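Local coordinates for protein probable tRNA pseudouridine synthase D (Methanosarcina mazei, PDB 1Z2Z) that probably converts uridine-13 of transfer RNAs into pseudouridine, as a member of the TruD family of pseudouridine synthases, at residues A[17-22]-A[429-434]. Sequence-based numbering, arbitrary orientation.
Sequences TDTTGL and YMKVNP
The Lys431 side chain runs extended through chi2 and chi3 and bends only at chi4 (69°), which delivers NZ into the curve of the 17-22 loop. Thr17 and Thr19 both hold OG1 between backbone N and carbonyl carbon (chi1 63° and 45°), so the two hydroxyls converge on the ammonium. Lys431 NZ donates to Thr17 OG1 at 2.7 Å and to Thr19 OG1 at 2.6 Å; a weak additional bond to Thr19 O, at 3.1 Å, presumably shares an N-H. The lysine chain crosses Thr17 obliquely and Thr19 at about a right angle, and its root packs on the loop backbone, with Lys431 CB 3.7 Å from Gly21 CA. Lys431 is the first residue after helix 423-430 to leave helical geometry, and its CB is directed toward the loop. Leu22 N makes at most a weak, bent hydrogen bond to Tyr429 O, 3.4 Å away, while the Leu22 side chain also touches helix 146-163 and strand 130-142. Outside the two segments, Glu428 O also accepts from Lys431 NZ, and Thr19 OG1 is hydrogen-bonded to Thr156 OG1. A buried ammonium gripped by hydroxyl and carbonyl oxygens is probably still charged, pinning the N-terminal loop to the end of the C-terminal helix through polar bonds.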
loop_
_atom_site.group_PDB
_atom_site.type_symbol
_atom_site.label_atom_id
_atom_site.label_comp_id
_atom_site.label_asym_id
_atom_site.label_seq_id
_atom_site.Cartn_x
_atom_site.Cartn_y
_atom_site.Cartn_z
ATOM N N THR A 17 -8.532 -11.461 -12.715
ATOM C CA THR A 17 -9.562 -12.488 -12.726
ATOM C C THR A 17 -10.773 -11.986 -13.517
ATOM O O THR A 17 -11.102 -10.801 -13.467
ATOM C CB THR A 17 -10.018 -12.816 -11.298
ATOM O OG1 THR A 17 -10.614 -11.650 -10.720
ATOM C CG2 THR A 17 -8.836 -13.258 -10.441
ATOM N N ASP A 18 -11.432 -12.884 -14.245
ATOM C CA ASP A 18 -12.608 -12.510 -15.035
ATOM C C ASP A 18 -13.912 -12.862 -14.307
ATOM O O ASP A 18 -14.990 -12.847 -14.905
ATOM C CB ASP A 18 -12.580 -13.226 -16.382
ATOM C CG ASP A 18 -12.524 -14.725 -16.227
ATOM O OD1 ASP A 18 -11.486 -15.325 -16.593
ATOM O OD2 ASP A 18 -13.516 -15.301 -15.721
ATOM N N THR A 19 -13.806 -13.194 -13.024
ATOM C CA THR A 19 -14.974 -13.534 -12.227
ATOM C C THR A 19 -15.788 -12.284 -11.951
ATOM O O THR A 19 -15.300 -11.160 -12.103
ATOM C CB THR A 19 -14.580 -14.149 -10.881
ATOM O OG1 THR A 19 -13.522 -13.374 -10.293
ATOM C CG2 THR A 19 -14.131 -15.582 -11.068
ATOM N N THR A 20 -17.031 -12.482 -11.530
ATOM C CA THR A 20 -17.914 -11.363 -11.253
ATOM C C THR A 20 -17.643 -10.766 -9.883
ATOM O O THR A 20 -17.267 -11.471 -8.946
ATOM C CB THR A 20 -19.400 -11.790 -11.388
ATOM O OG1 THR A 20 -20.253 -10.702 -11.020
ATOM C CG2 THR A 20 -19.686 -12.981 -10.515
ATOM N N GLY A 21 -17.824 -9.453 -9.799
ATOM C CA GLY A 21 -17.603 -8.730 -8.565
ATOM C C GLY A 21 -18.530 -9.181 -7.464
ATOM O O GLY A 21 -19.725 -8.884 -7.475
ATOM N N LEU A 22 -17.956 -9.906 -6.515
ATOM C CA LEU A 22 -18.670 -10.437 -5.370
ATOM C C LEU A 22 -19.458 -9.339 -4.669
ATOM O O LEU A 22 -20.502 -9.599 -4.073
ATOM C CB LEU A 22 -17.659 -11.063 -4.420
ATOM C CG LEU A 22 -18.148 -12.058 -3.382
ATOM C CD1 LEU A 22 -16.976 -12.936 -2.972
ATOM C CD2 LEU A 22 -18.742 -11.323 -2.190
ATOM N N TYR A 429 -11.484 -10.121 -5.372
ATOM C CA TYR A 429 -12.637 -10.858 -4.863
ATOM C C TYR A 429 -13.913 -10.049 -4.826
ATOM O O TYR A 429 -14.996 -10.596 -5.014
ATOM C CB TYR A 429 -12.393 -11.377 -3.451
ATOM C CG TYR A 429 -11.599 -12.642 -3.413
ATOM C CD1 TYR A 429 -10.215 -12.610 -3.494
ATOM C CD2 TYR A 429 -12.232 -13.883 -3.311
ATOM C CE1 TYR A 429 -9.478 -13.776 -3.470
ATOM C CE2 TYR A 429 -11.495 -15.064 -3.291
ATOM C CZ TYR A 429 -10.118 -14.996 -3.371
ATOM O OH TYR A 429 -9.363 -16.138 -3.363
HETATM N N MSE A 430 -13.800 -8.751 -4.571
HETATM C CA MSE A 430 -14.985 -7.915 -4.493
HETATM C C MSE A 430 -15.196 -7.072 -5.719
HETATM O O MSE A 430 -16.328 -6.720 -6.046
HETATM C CB MSE A 430 -14.914 -6.987 -3.286
HETATM C CG MSE A 430 -15.068 -7.669 -1.951
HETATM SE SE MSE A 430 -14.563 -6.445 -0.542
HETATM C CE MSE A 430 -16.282 -5.593 -0.258
ATOM N N LYS A 431 -14.104 -6.734 -6.390
ATOM C CA LYS A 431 -14.169 -5.896 -7.587
ATOM C C LYS A 431 -15.191 -4.780 -7.403
ATOM O O LYS A 431 -16.160 -4.698 -8.150
ATOM C CB LYS A 431 -14.537 -6.735 -8.822
ATOM C CG LYS A 431 -13.526 -7.829 -9.174
ATOM C CD LYS A 431 -13.791 -8.432 -10.545
ATOM C CE LYS A 431 -12.844 -9.577 -10.855
ATOM N NZ LYS A 431 -13.067 -10.797 -10.018
ATOM N N VAL A 432 -14.982 -3.931 -6.407
ATOM C CA VAL A 432 -15.896 -2.819 -6.167
ATOM C C VAL A 432 -15.119 -1.546 -5.927
ATOM O O VAL A 432 -13.895 -1.574 -5.822
ATOM C CB VAL A 432 -16.808 -3.072 -4.943
ATOM C CG1 VAL A 432 -17.797 -4.198 -5.243
ATOM C CG2 VAL A 432 -15.959 -3.423 -3.744
ATOM N N ASN A 433 -15.827 -0.428 -5.830
ATOM C CA ASN A 433 -15.174 0.852 -5.597
ATOM C C ASN A 433 -14.337 0.775 -4.319
ATOM O O ASN A 433 -14.781 0.247 -3.297
ATOM C CB ASN A 433 -16.217 1.966 -5.497
ATOM C CG ASN A 433 -15.596 3.355 -5.467
ATOM O OD1 ASN A 433 -14.950 3.738 -4.494
ATOM N ND2 ASN A 433 -15.789 4.115 -6.538
ATOM N N PRO A 434 -13.097 1.288 -4.372
ATOM C CA PRO A 434 -12.175 1.287 -3.229
ATOM C C PRO A 434 -12.712 2.045 -2.011
ATOM O O PRO A 434 -12.232 1.856 -0.890
ATOM C CB PRO A 434 -10.910 1.920 -3.809
ATOM C CG PRO A 434 -11.447 2.841 -4.859
ATOM C CD PRO A 434 -12.494 1.980 -5.526
#